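Local coordinates for calcium-regulated actin-bundling protein (Dictyostelium discoideum, PDB 4X3N) that binds and bundles actin filaments, binds calcium, and may contribute to building and reorganizing filopodia and pseudopodia as cells move, at residues E182-K185 against A186-A189; A275-W278 against M279-L283; A199-E202 against E203-R206. All coordinates share one frame; numbering follows the deposited sequence.

Contact 1 (E182-K185 against A186-A189); sequences EIKK and ARLA
K184 meets both R187 and L188 one turn further along an alpha helix. E182-K185 and A186-A189 are successive turns of the long helix 181-211, near its N-terminal end. The contact is local, between residues three and four apart.

The backbone gives four i to i+4 hydrogen bonds, A186 to E182, R187 to I183, L188 to K184 and A189 to K185. The bond from R187 N to I183 O is 2.8 Å long and close to straight at the hydrogen (169°). That from L188 N to K184 O is 2.9 Å, with a similar angle of 171°. The outer two bonds, at A186 and A189, are more bent.

The apolar contact is made by the methylene chain of K184. CG lies anti to the backbone N (chi1 -176°). This sends the chain out alongside L188, pointing the same way. K184 CG is 3.9 Å from L188 CD1. L188 also leans on the backbone, with CG 3.4 Å from K184 O.

R187 and E182 use their charged ends on residues outside these turns. R187 NH2 makes a salt bridge to E179, and K184 also touches E179. This carboxylate probably offsets the like charges of K184 NZ and R187 NH2, which stand 5.8 Å apart. E182 faces helix 232-255, where it pairs with K254 and accepts a bond from Y255.

The buried side of the two turns is apolar. I183 packs on A275 and Y255. A186 packs on A247, V248 and A251 of helix 232-255. On the exposed side, K184 CG passes obliquely by the R187 guanidinium and lies 3.7 Å from NH2.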
loop_
_atom_site.group_PDB
_atom_site.type_symbol
_atom_site.label_atom_id
_atom_site.label_comp_id
_atom_site.label_asym_id
_atom_site.label_seq_id
_atom_site.Cartn_x
_atom_site.Cartn_y
_atom_site.Cartn_z
ATOM N N GLU A 182 24.403 -26.896 -5.795
ATOM C CA GLU A 182 25.689 -26.255 -5.994
ATOM C C GLU A 182 25.445 -24.810 -6.408
ATOM O O GLU A 182 26.222 -23.896 -6.062
ATOM C CB GLU A 182 26.532 -26.963 -7.039
ATOM C CG GLU A 182 27.013 -28.357 -6.584
ATOM C CD GLU A 182 25.993 -29.497 -6.871
ATOM O OE1 GLU A 182 24.755 -29.255 -7.091
ATOM O OE2 GLU A 182 26.465 -30.659 -6.880
ATOM N N ILE A 183 24.374 -24.623 -7.159
ATOM C CA ILE A 183 23.993 -23.289 -7.607
ATOM C C ILE A 183 23.458 -22.480 -6.426
ATOM O O ILE A 183 23.890 -21.358 -6.233
ATOM C CB ILE A 183 23.011 -23.376 -8.784
ATOM C CG1 ILE A 183 23.756 -23.958 -10.003
ATOM C CG2 ILE A 183 22.393 -22.020 -9.095
ATOM C CD1 ILE A 183 22.901 -24.190 -11.228
ATOM N N LYS A 184 22.595 -23.064 -5.602
ATOM C CA LYS A 184 22.088 -22.346 -4.475
ATOM C C LYS A 184 23.245 -21.929 -3.604
ATOM O O LYS A 184 23.303 -20.797 -3.155
ATOM C CB LYS A 184 21.099 -23.180 -3.676
ATOM C CG LYS A 184 20.433 -22.455 -2.522
ATOM C CD LYS A 184 19.469 -23.400 -1.833
ATOM C CE LYS A 184 18.695 -22.687 -0.755
ATOM N NZ LYS A 184 18.486 -23.581 0.422
ATOM N N LYS A 185 24.199 -22.810 -3.405
ATOM C CA LYS A 185 25.376 -22.484 -2.576
ATOM C C LYS A 185 26.097 -21.280 -3.085
ATOM O O LYS A 185 26.472 -20.405 -2.322
ATOM C CB LYS A 185 26.338 -23.662 -2.521
ATOM C CG LYS A 185 25.927 -24.677 -1.455
ATOM C CD LYS A 185 26.899 -25.870 -1.418
ATOM C CE LYS A 185 26.666 -26.835 -0.226
ATOM N NZ LYS A 185 25.310 -27.445 -0.224
ATOM N N ALA A 186 26.312 -21.249 -4.391
ATOM C CA ALA A 186 27.023 -20.193 -5.007
ATOM C C ALA A 186 26.223 -18.889 -4.943
ATOM O O ALA A 186 26.791 -17.830 -4.667
ATOM C CB ALA A 186 27.314 -20.578 -6.471
ATOM N N ARG A 187 24.900 -18.951 -5.172
ATOM C CA ARG A 187 24.067 -17.736 -5.031
ATOM C C ARG A 187 24.188 -17.153 -3.584
ATOM O O ARG A 187 24.383 -15.971 -3.359
ATOM C CB ARG A 187 22.596 -18.079 -5.282
ATOM C CG ARG A 187 21.695 -16.877 -5.073
ATOM C CD ARG A 187 20.286 -17.074 -5.595
ATOM N NE ARG A 187 19.631 -18.291 -5.156
ATOM C CZ ARG A 187 19.068 -18.453 -3.957
ATOM N NH1 ARG A 187 19.137 -17.541 -3.000
ATOM N NH2 ARG A 187 18.455 -19.568 -3.704
ATOM N N LEU A 188 24.058 -18.014 -2.612
ATOM C CA LEU A 188 24.148 -17.570 -1.229
ATOM C C LEU A 188 25.529 -17.108 -0.856
ATOM O O LEU A 188 25.661 -16.206 -0.033
ATOM C CB LEU A 188 23.713 -18.684 -0.267
ATOM C CG LEU A 188 22.258 -19.097 -0.420
ATOM C CD1 LEU A 188 21.955 -20.346 0.431
ATOM C CD2 LEU A 188 21.378 -17.935 -0.040
ATOM N N ALA A 189 26.564 -17.692 -1.439
ATOM C CA ALA A 189 27.880 -17.146 -1.223
ATOM C C ALA A 189 28.010 -15.721 -1.782
ATOM O O ALA A 189 28.640 -14.829 -1.199
ATOM C CB ALA A 189 28.921 -18.054 -1.859
#

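Contact 2 (A275-W278 against M279-L283); sequences AIWW and MNRDL
The W277 ring carries R281 on one face, and the edge of that ring meets W278 CE3 in plane. The ring also meets that of W54, planes at about 50°. R281 CB stands 4.1 Å from the centroid of the six-membered ring, 13° off its normal. This is a CH-pi contact. The R281 chain continues across the ring, with CG 3.8 Å from W277 CH2. A bend at chi2 keeps this chain beside the indole. The guanidinium is tilted 69° to the ring and is not stacked on it. It makes salt bridges to E62 and E285. W278 points into the protein, where its ring meets Y65 and W69 edge-to-face.

N280 bonds back to the preceding turn twice. Its N reaches I276 O at 3.2 Å, and its ND2 reaches the same oxygen at 3.0 Å. The two donors come from opposite faces of the carbonyl plane. ND2 lies above that plane, while the oxygen stays in the amide plane of N280. ND2 also bonds to S252 of helix 232-255. These bonds should fix the turn of the amide.

M279 curls back, and its CE lies 4.1 Å from I276 CD1. M279 N bonds to A275 O at 3.0 Å.

The i to i+4 bonds are those of an alpha helix. Here it is helix 273-290, packed among helices 42-57, 61-79, 181-211 and 232-255.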
loop_
_atom_site.group_PDB
_atom_site.type_symbol
_atom_site.label_atom_id
_atom_site.label_comp_id
_atom_site.label_asym_id
_atom_site.label_seq_id
_atom_site.Cartn_x
_atom_site.Cartn_y
_atom_site.Cartn_z
ATOM N N ALA A 275 21.693 -19.049 -14.811
ATOM C CA ALA A 275 22.160 -18.902 -13.438
ATOM C C ALA A 275 23.646 -18.880 -13.432
ATOM O O ALA A 275 24.232 -18.112 -12.707
ATOM C CB ALA A 275 21.659 -20.041 -12.593
ATOM N N ILE A 276 24.264 -19.684 -14.313
ATOM C CA ILE A 276 25.713 -19.750 -14.391
ATOM C C ILE A 276 26.212 -18.454 -14.918
ATOM O O ILE A 276 27.066 -17.840 -14.313
ATOM C CB ILE A 276 26.227 -20.986 -15.192
ATOM C CG1 ILE A 276 25.842 -22.311 -14.531
ATOM C CG2 ILE A 276 27.725 -20.883 -15.403
ATOM C CD1 ILE A 276 26.249 -22.442 -13.075
ATOM N N TRP A 277 25.628 -17.951 -16.005
ATOM C CA TRP A 277 26.061 -16.668 -16.542
ATOM C C TRP A 277 25.898 -15.526 -15.488
ATOM O O TRP A 277 26.762 -14.662 -15.331
ATOM C CB TRP A 277 25.257 -16.337 -17.828
ATOM C CG TRP A 277 25.660 -15.000 -18.473
ATOM C CD1 TRP A 277 26.561 -14.812 -19.513
ATOM C CD2 TRP A 277 25.195 -13.693 -18.125
ATOM N NE1 TRP A 277 26.661 -13.478 -19.819
ATOM C CE2 TRP A 277 25.856 -12.768 -18.972
ATOM C CE3 TRP A 277 24.305 -13.206 -17.161
ATOM C CZ2 TRP A 277 25.651 -11.387 -18.876
ATOM C CZ3 TRP A 277 24.089 -11.840 -17.077
ATOM C CH2 TRP A 277 24.764 -10.943 -17.934
ATOM N N TRP A 278 24.765 -15.507 -14.776
ATOM C CA TRP A 278 24.471 -14.362 -13.877
ATOM C C TRP A 278 25.460 -14.330 -12.738
ATOM O O TRP A 278 26.016 -13.306 -12.386
ATOM C CB TRP A 278 23.053 -14.508 -13.303
ATOM C CG TRP A 278 22.586 -13.314 -12.552
ATOM C CD1 TRP A 278 22.799 -13.036 -11.203
ATOM C CD2 TRP A 278 21.816 -12.225 -13.058
ATOM N NE1 TRP A 278 22.181 -11.900 -10.870
ATOM C CE2 TRP A 278 21.576 -11.360 -11.982
ATOM C CE3 TRP A 278 21.271 -11.908 -14.310
ATOM C CZ2 TRP A 278 20.853 -10.166 -12.133
ATOM C CZ3 TRP A 278 20.537 -10.724 -14.451
ATOM C CH2 TRP A 278 20.317 -9.893 -13.378
ATOM N N MET A 279 25.676 -15.493 -12.160
ATOM C CA MET A 279 26.583 -15.559 -11.017
ATOM C C MET A 279 27.989 -15.177 -11.381
ATOM O O MET A 279 28.649 -14.475 -10.655
ATOM C CB MET A 279 26.544 -16.964 -10.415
ATOM C CG MET A 279 25.274 -17.197 -9.630
ATOM S SD MET A 279 25.317 -18.713 -8.655
ATOM C CE MET A 279 25.935 -19.929 -9.879
ATOM N N ASN A 280 28.451 -15.602 -12.545
ATOM C CA ASN A 280 29.789 -15.163 -13.040
ATOM C C ASN A 280 29.831 -13.712 -13.315
ATOM O O ASN A 280 30.741 -13.030 -12.919
ATOM C CB ASN A 280 30.224 -15.996 -14.251
ATOM C CG ASN A 280 30.790 -17.377 -13.841
ATOM O OD1 ASN A 280 31.943 -17.485 -13.507
ATOM N ND2 ASN A 280 29.968 -18.401 -13.836
ATOM N N ARG A 281 28.836 -13.198 -14.014
ATOM C CA ARG A 281 28.760 -11.753 -14.173
ATOM C C ARG A 281 28.819 -10.946 -12.887
ATOM O O ARG A 281 29.472 -9.888 -12.789
ATOM C CB ARG A 281 27.451 -11.409 -14.892
ATOM C CG ARG A 281 27.342 -9.967 -15.305
ATOM C CD ARG A 281 28.389 -9.644 -16.365
ATOM N NE ARG A 281 28.265 -8.262 -16.788
ATOM C CZ ARG A 281 28.692 -7.207 -16.083
ATOM N NH1 ARG A 281 29.287 -7.367 -14.911
ATOM N NH2 ARG A 281 28.502 -5.959 -16.560
ATOM N N ASP A 282 28.095 -11.430 -11.900
ATOM C CA ASP A 282 27.938 -10.708 -10.644
ATOM C C ASP A 282 29.243 -10.760 -9.840
ATOM O O ASP A 282 29.736 -9.744 -9.332
ATOM C CB ASP A 282 26.783 -11.354 -9.927
ATOM C CG ASP A 282 26.287 -10.534 -8.793
ATOM O OD1 ASP A 282 25.950 -9.369 -9.064
ATOM O OD2 ASP A 282 26.185 -11.063 -7.668
ATOM N N LEU A 283 29.832 -11.951 -9.781
ATOM C CA LEU A 283 31.177 -12.131 -9.226
ATOM C C LEU A 283 32.151 -11.210 -9.877
ATOM O O LEU A 283 32.906 -10.541 -9.205
ATOM C CB LEU A 283 31.674 -13.530 -9.452
ATOM C CG LEU A 283 33.063 -13.868 -8.927
ATOM C CD1 LEU A 283 33.078 -13.877 -7.382
ATOM C CD2 LEU A 283 33.485 -15.231 -9.517
#

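Contact 3 (A199-E202 against E203-R206); sequences AYEE and EKAR
Helix 181-211 carries this contact on two successive turns, and K204 reaches back from the second to Y200 and E201 on the first. K204 NZ is 3.0 Å from Y200 OH, a weak hydrogen bond with the lysine as donor. The lysine crosses the phenol at a slant, with CE 3.5 Å from Y200 CZ. The same hydroxyl also bonds to D229, which lies just before helix 232-255.

E201 and K204 lie side by side, pointing the same way. Their charged atoms do not touch directly, as E201 OE1 stays 4.1 Å from K204 NZ. A water joins them instead. It donates to E201 OE2 and accepts from K204 NZ, each at 2.7 Å. The bend of E201 at chi2 (-81°) brings its carboxylate round to the lysine. OE2 also bonds to Y290, at the end of helix 273-290.

The backbone is regular alpha helix: the N-H groups of E203 to R206 each bond four residues back. K204 N to Y200 O is 3.0 Å, and A205 N to E201 O is the same length. Y200 also packs on L237 of helix 232-255.

E203 and R206 form a salt bridge within the second turn. The glutamate meets the edge of the guanidinium. R206 NE bonds to E203 OE1 at 3.0 Å on the syn side, in the guanidinium plane but 34° out of the carboxylate plane.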
loop_
_atom_site.group_PDB
_atom_site.type_symbol
_atom_site.label_atom_id
_atom_site.label_comp_id
_atom_site.label_asym_id
_atom_site.label_seq_id
_atom_site.Cartn_x
_atom_site.Cartn_y
_atom_site.Cartn_z
ATOM N N ALA A 199 28.390 -4.278 5.527
ATOM C CA ALA A 199 29.145 -4.109 6.762
ATOM C C ALA A 199 30.335 -3.145 6.534
ATOM O O ALA A 199 30.514 -2.195 7.293
ATOM C CB ALA A 199 29.668 -5.461 7.236
ATOM N N TYR A 200 31.122 -3.377 5.490
ATOM C CA TYR A 200 32.267 -2.502 5.144
ATOM C C TYR A 200 31.901 -1.058 4.793
ATOM O O TYR A 200 32.473 -0.099 5.325
ATOM C CB TYR A 200 33.075 -3.130 4.018
ATOM C CG TYR A 200 34.107 -2.221 3.346
ATOM C CD1 TYR A 200 35.362 -1.980 3.926
ATOM C CD2 TYR A 200 33.869 -1.701 2.091
ATOM C CE1 TYR A 200 36.308 -1.205 3.288
ATOM C CE2 TYR A 200 34.814 -0.930 1.430
ATOM C CZ TYR A 200 36.022 -0.681 2.029
ATOM O OH TYR A 200 36.916 0.117 1.361
ATOM N N GLU A 201 30.911 -0.885 3.938
ATOM C CA GLU A 201 30.486 0.469 3.582
ATOM C C GLU A 201 29.782 1.144 4.727
ATOM O O GLU A 201 29.861 2.357 4.861
ATOM C CB GLU A 201 29.591 0.482 2.360
ATOM C CG GLU A 201 30.273 -0.063 1.150
ATOM C CD GLU A 201 31.198 0.916 0.412
ATOM O OE1 GLU A 201 31.531 1.997 0.891
ATOM O OE2 GLU A 201 31.621 0.518 -0.677
ATOM N N GLU A 202 29.132 0.395 5.630
ATOM C CA GLU A 202 28.477 1.128 6.764
ATOM C C GLU A 202 29.500 1.666 7.725
ATOM O O GLU A 202 29.390 2.791 8.247
ATOM C CB GLU A 202 27.427 0.253 7.477
ATOM C CG GLU A 202 26.075 0.323 6.751
ATOM C CD GLU A 202 25.067 -0.705 7.225
ATOM O OE1 GLU A 202 25.477 -1.569 8.041
ATOM O OE2 GLU A 202 23.890 -0.645 6.769
ATOM N N GLU A 203 30.494 0.868 7.985
ATOM C CA GLU A 203 31.560 1.334 8.831
ATOM C C GLU A 203 32.361 2.507 8.215
ATOM O O GLU A 203 32.820 3.354 8.908
ATOM C CB GLU A 203 32.519 0.200 9.029
ATOM C CG GLU A 203 33.827 0.568 9.702
ATOM C CD GLU A 203 33.638 0.919 11.154
ATOM O OE1 GLU A 203 32.485 1.045 11.627
ATOM O OE2 GLU A 203 34.662 1.123 11.835
ATOM N N LYS A 204 32.652 2.448 6.931
ATOM C CA LYS A 204 33.263 3.555 6.245
ATOM C C LYS A 204 32.452 4.811 6.485
ATOM O O LYS A 204 33.004 5.834 6.869
ATOM C CB LYS A 204 33.280 3.248 4.770
ATOM C CG LYS A 204 34.546 3.646 4.111
ATOM C CD LYS A 204 34.445 3.553 2.597
ATOM C CE LYS A 204 35.620 2.765 2.122
ATOM N NZ LYS A 204 35.543 2.676 0.646
ATOM N N ALA A 205 31.132 4.727 6.281
ATOM C CA ALA A 205 30.253 5.861 6.444
ATOM C C ALA A 205 30.067 6.310 7.869
ATOM O O ALA A 205 29.843 7.506 8.122
ATOM C CB ALA A 205 28.913 5.624 5.807
ATOM N N ARG A 206 30.151 5.369 8.794
ATOM C CA ARG A 206 30.154 5.705 10.189
ATOM C C ARG A 206 31.356 6.597 10.442
ATOM O O ARG A 206 31.219 7.699 10.968
ATOM C CB ARG A 206 30.297 4.457 11.085
ATOM C CG ARG A 206 29.637 4.605 12.454
ATOM C CD ARG A 206 30.486 4.138 13.653
ATOM N NE ARG A 206 31.607 3.260 13.372
ATOM C CZ ARG A 206 32.775 3.268 14.025
ATOM N NH1 ARG A 206 33.015 4.074 15.020
ATOM N NH2 ARG A 206 33.735 2.456 13.682
HETATM O O HOH W 1 34.040 1.608 -1.292
#

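How the contacts relate
All three contacts are local turns of helix, so none closes a loop and none encloses or crosses another. Along the chain, contact 1 comes first, near the start of helix 181-211. Contact 3 follows on the same helix, with its centre about 25 Å from that of contact 1. Helices 220-227 and 232-255 follow, and contact 2 lies beyond them on helix 273-290. Contacts 1 and 2 touch: A186 CB meets M279 SD at 3.5 Å. Contact 3 is about 14 Å from contact 2 at the nearest atoms. The contacts thus lie along two packed helices, with helix 232-255 against both.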